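PDB 3BRQ: HTH-type transcriptional regulator AscG from Escherichia coli, which represses the cryptic asc operon as a sequence-specific DNA-binding transcription factor of the LacI family. Local coordinates for residues Val106-Leu111 with Cys121-Thr126; His117-Asp122 with Ile259-Gly264; Leu266-Met269 with Gly273-Ser276. All coordinates share one frame; numbering follows the deposited sequence.

Interaction 1. Residues Val106-Leu111 with Cys121-Thr126; sequences VLNRRL and CDHKQT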
loop_
_atom_site.group_PDB
_atom_site.type_symbol
_atom_site.label_atom_id
_atom_site.label_comp_id
_atom_site.label_asym_id
_atom_site.label_seq_id
_atom_site.Cartn_x
_atom_site.Cartn_y
_atom_site.Cartn_z
ATOM N N VAL B 106 9.300 -20.280 -2.049
ATOM C CA VAL B 106 8.841 -19.511 -0.888
ATOM C C VAL B 106 9.609 -18.192 -0.825
ATOM O O VAL B 106 10.808 -18.153 -1.048
ATOM C CB VAL B 106 8.975 -20.332 0.468
ATOM C CG1 VAL B 106 10.403 -20.627 0.756
ATOM C CG2 VAL B 106 8.370 -19.567 1.665
ATOM N N LEU B 107 8.868 -17.105 -0.610
ATOM C CA LEU B 107 9.383 -15.762 -0.380
ATOM C C LEU B 107 9.324 -15.410 1.123
ATOM O O LEU B 107 8.278 -15.597 1.780
ATOM C CB LEU B 107 8.497 -14.760 -1.166
ATOM C CG LEU B 107 8.919 -13.276 -1.137
ATOM C CD1 LEU B 107 10.239 -13.089 -1.960
ATOM C CD2 LEU B 107 7.811 -12.404 -1.739
ATOM N N ASN B 108 10.416 -14.836 1.651
ATOM C CA ASN B 108 10.433 -14.231 3.001
ATOM C C ASN B 108 10.637 -15.249 4.125
ATOM O O ASN B 108 10.488 -14.898 5.307
ATOM C CB ASN B 108 9.182 -13.358 3.291
ATOM C CG ASN B 108 9.429 -12.295 4.412
ATOM O OD1 ASN B 108 8.585 -12.084 5.296
ATOM N ND2 ASN B 108 10.570 -11.646 4.375
ATOM N N ARG B 109 10.941 -16.505 3.784
ATOM C CA ARG B 109 11.183 -17.539 4.809
ATOM C C ARG B 109 12.358 -18.397 4.312
ATOM O O ARG B 109 12.450 -18.707 3.115
ATOM C CB ARG B 109 9.936 -18.429 5.048
ATOM C CG ARG B 109 8.549 -17.710 5.058
ATOM C CD ARG B 109 8.248 -16.872 6.362
ATOM N NE ARG B 109 8.356 -17.802 7.470
ATOM C CZ ARG B 109 7.353 -18.567 7.906
ATOM N NH1 ARG B 109 6.129 -18.383 7.413
ATOM N NH2 ARG B 109 7.558 -19.455 8.908
ATOM N N ARG B 110 13.259 -18.764 5.212
ATOM C CA ARG B 110 14.426 -19.611 4.843
ATOM C C ARG B 110 14.151 -21.089 5.085
ATOM O O ARG B 110 13.906 -21.476 6.213
ATOM C CB ARG B 110 15.681 -19.175 5.629
ATOM C CG ARG B 110 16.974 -19.898 5.143
ATOM C CD ARG B 110 18.258 -19.282 5.698
ATOM N NE ARG B 110 18.068 -18.781 7.053
ATOM C CZ ARG B 110 19.042 -18.365 7.869
ATOM N NH1 ARG B 110 20.321 -18.383 7.484
ATOM N NH2 ARG B 110 18.721 -17.926 9.085
ATOM N N LEU B 111 14.183 -21.917 4.044
ATOM C CA LEU B 111 13.878 -23.340 4.221
ATOM C C LEU B 111 15.034 -24.181 4.778
ATOM O O LEU B 111 16.215 -23.838 4.602
ATOM C CB LEU B 111 13.333 -23.959 2.921
ATOM C CG LEU B 111 11.939 -23.476 2.466
ATOM C CD1 LEU B 111 11.399 -24.381 1.403
ATOM C CD2 LEU B 111 10.941 -23.378 3.609
ATOM N N CYS B 121 15.352 -12.489 2.870
ATOM C CA CYS B 121 16.120 -11.333 3.300
ATOM C C CYS B 121 16.333 -11.556 4.773
ATOM O O CYS B 121 15.427 -11.998 5.478
ATOM C CB CYS B 121 15.335 -10.040 3.066
ATOM S SG CYS B 121 16.199 -8.599 3.722
ATOM N N ASP B 122 17.541 -11.328 5.236
ATOM C CA ASP B 122 17.854 -11.601 6.635
ATOM C C ASP B 122 17.399 -10.381 7.433
ATOM O O ASP B 122 18.188 -9.516 7.700
ATOM C CB ASP B 122 19.360 -11.846 6.828
ATOM C CG ASP B 122 19.674 -12.411 8.192
ATOM O OD1 ASP B 122 18.893 -12.199 9.149
ATOM O OD2 ASP B 122 20.721 -13.080 8.312
ATOM N N HIS B 123 16.104 -10.303 7.752
ATOM C CA HIS B 123 15.520 -9.222 8.568
ATOM C C HIS B 123 16.159 -9.079 9.940
ATOM O O HIS B 123 16.368 -7.973 10.458
ATOM C CB HIS B 123 14.024 -9.475 8.792
ATOM C CG HIS B 123 13.205 -9.456 7.540
ATOM N ND1 HIS B 123 13.159 -8.363 6.693
ATOM C CD2 HIS B 123 12.373 -10.387 7.008
ATOM C CE1 HIS B 123 12.328 -8.624 5.702
ATOM N NE2 HIS B 123 11.840 -9.844 5.870
ATOM N N LYS B 124 16.452 -10.201 10.571
ATOM C CA LYS B 124 17.190 -10.114 11.807
ATOM C C LYS B 124 18.504 -9.322 11.664
ATOM O O LYS B 124 18.750 -8.355 12.416
ATOM C CB LYS B 124 17.421 -11.489 12.398
ATOM C CG LYS B 124 18.070 -11.407 13.760
ATOM C CD LYS B 124 18.522 -12.796 14.179
ATOM C CE LYS B 124 18.595 -12.789 15.663
ATOM N NZ LYS B 124 19.578 -13.740 16.279
ATOM N N GLN B 125 19.317 -9.689 10.685
ATOM C CA GLN B 125 20.582 -8.981 10.449
ATOM C C GLN B 125 20.386 -7.509 10.140
ATOM O O GLN B 125 21.118 -6.661 10.695
ATOM C CB GLN B 125 21.385 -9.615 9.307
ATOM C CG GLN B 125 22.867 -9.109 9.223
ATOM C CD GLN B 125 23.691 -9.428 10.473
ATOM O OE1 GLN B 125 23.694 -10.566 10.943
ATOM N NE2 GLN B 125 24.378 -8.416 11.028
ATOM N N THR B 126 19.376 -7.195 9.307
ATOM C CA THR B 126 19.124 -5.776 8.977
ATOM C C THR B 126 18.806 -5.012 10.216
ATOM O O THR B 126 19.197 -3.856 10.344
ATOM C CB THR B 126 17.966 -5.596 8.013
ATOM O OG1 THR B 126 16.766 -6.047 8.656
ATOM C CG2 THR B 126 18.175 -6.452 6.801
#
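N108 and H123 meet through one hydrogen bond: the amide nitrogen ND2 of N108 points at the edge of the imidazole and donates to NE2 of H123 at 2.7 Å. The N-H...N angle is 153°, and the donor lies close to the ring plane. The two flat groups are nevertheless turned steeply against each other, with amide and ring planes 74° apart, so the amide comes in at the ring's edge and does not stack. Because NE2 accepts here, the neutral ring with its proton on ND1 is the likely form. N108 places its amide by holding CG anti to the backbone nitrogen (chi1 -157°), which carries the group out from the strand end. Its positive phi also suits asparagine, which tolerates such a backbone better than most residues. Above one face of the H123 ring sits the carbonyl oxygen O of C121, 3.7 Å from the plane and toward the rim.

H123 opens helix 123-136, whose start is well secured. The N-cap residue D122 accepts from the backbone N of Q125 through OD1 at 3.0 Å, and the hydroxyl OG1 of T126 turns back to O of H123 at 2.7 Å. T153 of helix 152-167 touches both N108 and H123. Replacing N108 with an alanine removes the amide, and NE2 of H123 would probably lose its donor and the imidazole be freer to turn. The side chain of N108 also lies about 3 Å from a bound sulfate, probably from the crystallisation liquor, which may mark a ligand pocket. A polar pair joining the end of a strand in one subdomain to the first helical turn of the other is consistent with the interdomain cleft of periplasmic-binding-protein-like LacI regulators, where effectors bind.

Interaction 2. Residues His117-Asp122 with Ile259-Gly264; sequences HSVWCD and IQEIIG
V119 lies against I262 and E261 and carries the whole contact, while its neighbours in the segment face other parts of the fold. H117 starts its side chain away from helix 255-270, its ring stacking on F275, and S118 likewise starts away, its hydroxyl OG bonded to the carbonyl oxygen of S115 and the backbone nitrogen of L111, a good use of a small polar side chain at a buried strand start.

V119 comes next and directs its side chain toward the helix. The branch that touches is CG2, set anti to the carbonyl carbon while CG1 stands anti to the backbone nitrogen (chi1 175°). CG2 approaches CB of I262 to 3.6 Å and the backbone N of I262 to 3.8 Å, so the methyl rests on the root of the isoleucine and on the helix backbone itself. The backbones are correspondingly near, with 6.0 Å between CA of V119 and CA of I262. This is helix-on-sheet packing in an alpha/beta subdomain: 118-119 is an outermost strand of the parallel sheet within the chain, and a beta-branched valine suits both the extended backbone and the apolar face. The same methyl, CG2 of V119, also meets the longer branch of the isoleucine, 4.0 Å from CG1 of I262, and the two beta carbons, CB of V119 and CB of I262, are likewise 4.0 Å apart. I262 reaches farther over that face, touching M105 and L107 of strand 104-107. E261 adds its aliphatic part, CG lying 3.9 Å from CG2 of V119; a bend at chi2 (77°) then turns the carboxylate off, and OE2 forms a salt bridge with R265 on the same helix. After V119 the chain leaves the helix behind and runs on through W120 and C121 to D122.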
loop_
_atom_site.group_PDB
_atom_site.type_symbol
_atom_site.label_atom_id
_atom_site.label_comp_id
_atom_site.label_asym_id
_atom_site.label_seq_id
_atom_site.Cartn_x
_atom_site.Cartn_y
_atom_site.Cartn_z
ATOM N N HIS B 117 14.808 -23.472 -2.861
ATOM C CA HIS B 117 13.444 -23.004 -3.153
ATOM C C HIS B 117 13.079 -21.735 -2.369
ATOM O O HIS B 117 11.946 -21.287 -2.477
ATOM C CB HIS B 117 12.400 -24.096 -2.826
ATOM C CG HIS B 117 12.522 -25.351 -3.653
ATOM N ND1 HIS B 117 13.718 -26.031 -3.837
ATOM C CD2 HIS B 117 11.586 -26.055 -4.334
ATOM C CE1 HIS B 117 13.509 -27.086 -4.609
ATOM N NE2 HIS B 117 12.221 -27.138 -4.900
ATOM N N SER B 118 13.999 -21.146 -1.602
ATOM C CA SER B 118 13.679 -19.851 -0.954
ATOM C C SER B 118 14.397 -18.611 -1.424
ATOM O O SER B 118 15.573 -18.648 -1.838
ATOM C CB SER B 118 13.673 -19.893 0.561
ATOM O OG SER B 118 14.721 -20.656 1.066
ATOM N N VAL B 119 13.636 -17.522 -1.456
ATOM C CA VAL B 119 14.222 -16.221 -1.643
ATOM C C VAL B 119 13.927 -15.442 -0.354
ATOM O O VAL B 119 12.764 -15.149 -0.026
ATOM C CB VAL B 119 13.720 -15.523 -2.938
ATOM C CG1 VAL B 119 14.258 -14.124 -3.022
ATOM C CG2 VAL B 119 14.204 -16.295 -4.171
ATOM N N TRP B 120 14.986 -15.076 0.351
ATOM C CA TRP B 120 14.812 -14.503 1.648
ATOM C C TRP B 120 15.784 -13.359 1.967
ATOM O O TRP B 120 16.864 -13.251 1.387
ATOM C CB TRP B 120 14.838 -15.642 2.668
ATOM C CG TRP B 120 16.056 -15.763 3.462
ATOM C CD1 TRP B 120 17.313 -16.052 3.023
ATOM C CD2 TRP B 120 16.143 -15.603 4.869
ATOM N NE1 TRP B 120 18.192 -16.070 4.081
ATOM C CE2 TRP B 120 17.497 -15.797 5.229
ATOM C CE3 TRP B 120 15.198 -15.328 5.870
ATOM C CZ2 TRP B 120 17.944 -15.719 6.557
ATOM C CZ3 TRP B 120 15.633 -15.262 7.186
ATOM C CH2 TRP B 120 16.990 -15.451 7.519
ATOM N N CYS B 121 15.352 -12.489 2.870
ATOM C CA CYS B 121 16.120 -11.333 3.300
ATOM C C CYS B 121 16.333 -11.556 4.773
ATOM O O CYS B 121 15.427 -11.998 5.478
ATOM C CB CYS B 121 15.335 -10.040 3.066
ATOM S SG CYS B 121 16.199 -8.599 3.722
ATOM N N ASP B 122 17.541 -11.328 5.236
ATOM C CA ASP B 122 17.854 -11.601 6.635
ATOM C C ASP B 122 17.399 -10.381 7.433
ATOM O O ASP B 122 18.188 -9.516 7.700
ATOM C CB ASP B 122 19.360 -11.846 6.828
ATOM C CG ASP B 122 19.674 -12.411 8.192
ATOM O OD1 ASP B 122 18.893 -12.199 9.149
ATOM O OD2 ASP B 122 20.721 -13.080 8.312
ATOM N N ILE B 259 11.926 -10.100 -5.972
ATOM C CA ILE B 259 10.770 -10.578 -6.748
ATOM C C ILE B 259 11.212 -11.104 -8.101
ATOM O O ILE B 259 10.711 -12.129 -8.584
ATOM C CB ILE B 259 9.681 -9.482 -6.890
ATOM C CG1 ILE B 259 9.043 -9.254 -5.531
ATOM C CG2 ILE B 259 8.511 -9.954 -7.743
ATOM C CD1 ILE B 259 8.669 -10.618 -4.819
ATOM N N GLN B 260 12.175 -10.400 -8.685
ATOM C CA GLN B 260 12.739 -10.768 -9.966
ATOM C C GLN B 260 13.518 -12.061 -9.825
ATOM O O GLN B 260 13.481 -12.907 -10.729
ATOM C CB GLN B 260 13.636 -9.666 -10.481
ATOM C CG GLN B 260 12.883 -8.410 -10.931
ATOM C CD GLN B 260 13.835 -7.286 -11.317
ATOM O OE1 GLN B 260 15.046 -7.406 -11.141
ATOM N NE2 GLN B 260 13.286 -6.177 -11.848
ATOM N N GLU B 261 14.191 -12.239 -8.699
ATOM C CA GLU B 261 14.827 -13.531 -8.410
ATOM C C GLU B 261 13.857 -14.700 -8.319
ATOM O O GLU B 261 13.973 -15.655 -9.059
ATOM C CB GLU B 261 15.618 -13.488 -7.114
ATOM C CG GLU B 261 16.429 -14.732 -6.913
ATOM C CD GLU B 261 17.692 -14.736 -7.774
ATOM O OE1 GLU B 261 17.866 -13.861 -8.674
ATOM O OE2 GLU B 261 18.529 -15.608 -7.519
ATOM N N ILE B 262 12.935 -14.669 -7.355
ATOM C CA ILE B 262 11.969 -15.771 -7.217
ATOM C C ILE B 262 11.087 -15.975 -8.455
ATOM O O ILE B 262 10.856 -17.094 -8.877
ATOM C CB ILE B 262 11.095 -15.587 -5.919
ATOM C CG1 ILE B 262 10.513 -16.956 -5.474
ATOM C CG2 ILE B 262 10.043 -14.484 -6.125
ATOM C CD1 ILE B 262 9.898 -16.875 -4.082
ATOM N N ILE B 263 10.582 -14.910 -9.074
ATOM C CA ILE B 263 9.748 -15.152 -10.250
ATOM C C ILE B 263 10.611 -15.622 -11.410
ATOM O O ILE B 263 10.232 -16.525 -12.157
ATOM C CB ILE B 263 8.933 -13.901 -10.656
ATOM C CG1 ILE B 263 7.908 -13.491 -9.571
ATOM C CG2 ILE B 263 8.274 -14.101 -12.023
ATOM C CD1 ILE B 263 6.953 -14.562 -9.053
ATOM N N GLY B 264 11.790 -15.011 -11.565
ATOM C CA GLY B 264 12.704 -15.399 -12.652
ATOM C C GLY B 264 13.111 -16.869 -12.529
ATOM O O GLY B 264 13.078 -17.618 -13.525
#

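Interaction 3. Residues Leu266-Met269 with Gly273-Ser276; sequences LIFM and GDFS
This is a surface contact in which the chain, on leaving helix 255-270, folds back on the helix's last turns; the contact, in the periplasmic-binding-protein-like fold, combines a Met-aromatic pair, a CH-pi contact and a backbone hydrogen bond. M269, a selenomethionine in the crystal, lays SE over the centre of the F275 ring, 3.9 Å from the centroid and only 2° off the normal. Its chain is bent at chi2 and chi3, so the terminal methyl CE also comes over that face, 3.7 Å from CD1 of F275. The long, flexible chain of a methionine suits such a curled path.

The second aromatic, F268, has CG anti to its own backbone nitrogen (chi1 -171°), which brings one face of the ring against CA of G273. CA of G273 stands 3.4 Å from the F268 centroid, almost on the normal. Glycine fits because a beta-carbon here would run into CD2 of F268. The same residue's N donates to O of F268 at 2.9 Å. One water bridges the turn, donating to O of M269 at 2.7 Å and to O of G273.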
loop_
_atom_site.group_PDB
_atom_site.type_symbol
_atom_site.label_atom_id
_atom_site.label_comp_id
_atom_site.label_asym_id
_atom_site.label_seq_id
_atom_site.Cartn_x
_atom_site.Cartn_y
_atom_site.Cartn_z
ATOM N N LEU B 266 11.357 -19.263 -10.939
ATOM C CA LEU B 266 10.195 -20.141 -11.199
ATOM C C LEU B 266 9.991 -20.328 -12.681
ATOM O O LEU B 266 9.755 -21.446 -13.123
ATOM C CB LEU B 266 8.904 -19.611 -10.534
ATOM C CG LEU B 266 8.782 -19.778 -9.017
ATOM C CD1 LEU B 266 7.574 -18.937 -8.440
ATOM C CD2 LEU B 266 8.674 -21.258 -8.626
ATOM N N ILE B 267 10.101 -19.239 -13.459
ATOM C CA ILE B 267 9.994 -19.326 -14.908
ATOM C C ILE B 267 11.175 -20.105 -15.502
ATOM O O ILE B 267 10.987 -20.913 -16.404
ATOM C CB ILE B 267 9.909 -17.918 -15.558
ATOM C CG1 ILE B 267 8.587 -17.247 -15.167
ATOM C CG2 ILE B 267 10.055 -18.004 -17.096
ATOM C CD1 ILE B 267 8.541 -15.726 -15.516
ATOM N N PHE B 268 12.383 -19.874 -14.990
ATOM C CA PHE B 268 13.525 -20.744 -15.331
ATOM C C PHE B 268 13.156 -22.235 -15.207
ATOM O O PHE B 268 13.370 -23.006 -16.156
ATOM C CB PHE B 268 14.786 -20.383 -14.502
ATOM C CG PHE B 268 16.057 -21.098 -14.957
ATOM C CD1 PHE B 268 16.326 -21.292 -16.310
ATOM C CD2 PHE B 268 16.955 -21.608 -14.018
ATOM C CE1 PHE B 268 17.499 -21.973 -16.745
ATOM C CE2 PHE B 268 18.128 -22.282 -14.431
ATOM C CZ PHE B 268 18.395 -22.452 -15.804
HETATM N N MSE B 269 12.578 -22.639 -14.068
HETATM C CA MSE B 269 12.190 -24.071 -13.841
HETATM C C MSE B 269 11.226 -24.594 -14.931
HETATM O O MSE B 269 11.404 -25.681 -15.491
HETATM C CB MSE B 269 11.507 -24.264 -12.476
HETATM C CG MSE B 269 12.310 -23.900 -11.266
HETATM SE SE MSE B 269 14.094 -24.552 -11.378
HETATM C CE MSE B 269 14.918 -23.064 -10.383
ATOM N N GLY B 273 15.011 -25.346 -16.358
ATOM C CA GLY B 273 16.068 -24.995 -15.428
ATOM C C GLY B 273 16.085 -25.906 -14.235
ATOM O O GLY B 273 15.214 -26.770 -14.096
ATOM N N ASP B 274 17.090 -25.735 -13.386
ATOM C CA ASP B 274 17.175 -26.493 -12.142
ATOM C C ASP B 274 17.294 -25.530 -10.950
ATOM O O ASP B 274 17.512 -24.335 -11.147
ATOM C CB ASP B 274 18.341 -27.493 -12.182
ATOM C CG ASP B 274 19.706 -26.822 -12.106
ATOM O OD1 ASP B 274 19.855 -25.643 -12.544
ATOM O OD2 ASP B 274 20.649 -27.497 -11.603
ATOM N N PHE B 275 17.161 -26.051 -9.728
ATOM C CA PHE B 275 17.215 -25.219 -8.521
ATOM C C PHE B 275 18.647 -24.991 -8.021
ATOM O O PHE B 275 19.193 -25.819 -7.284
ATOM C CB PHE B 275 16.406 -25.853 -7.384
ATOM C CG PHE B 275 14.927 -25.881 -7.613
ATOM C CD1 PHE B 275 14.134 -24.786 -7.254
ATOM C CD2 PHE B 275 14.315 -27.018 -8.158
ATOM C CE1 PHE B 275 12.744 -24.801 -7.451
ATOM C CE2 PHE B 275 12.912 -27.057 -8.349
ATOM C CZ PHE B 275 12.129 -25.939 -7.998
ATOM N N SER B 276 19.238 -23.855 -8.381
ATOM C CA SER B 276 20.586 -23.484 -7.914
ATOM C C SER B 276 20.562 -22.700 -6.600
ATOM O O SER B 276 19.529 -22.136 -6.243
ATOM C CB SER B 276 21.279 -22.669 -8.992
ATOM O OG SER B 276 20.339 -22.317 -9.994
HETATM O O HOH W 1 12.951 -27.784 -14.636
#

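Overall arrangement
Interactions 1 and 2, with centres 10 Å apart, are joined by neighbouring strands of one parallel sheet: V106 N lies 2.9 Å from H117 O, and N108 N is equally far from V119 O, both probable hydrogen bonds. They also share C121 and D122, where the chain passes from strand 118-119 to helix 123-136. Interaction 3 uses the same helix 255-270 as interaction 2, its centre 12 Å away, and H117 stacks on F275 to connect them, NE2 of H117 lying 3.3 Å from CZ of F275. Interaction 1 lies next to the sulfate, whereas interaction 3, its centre about 20 Å from that of interaction 1, belongs to the periphery.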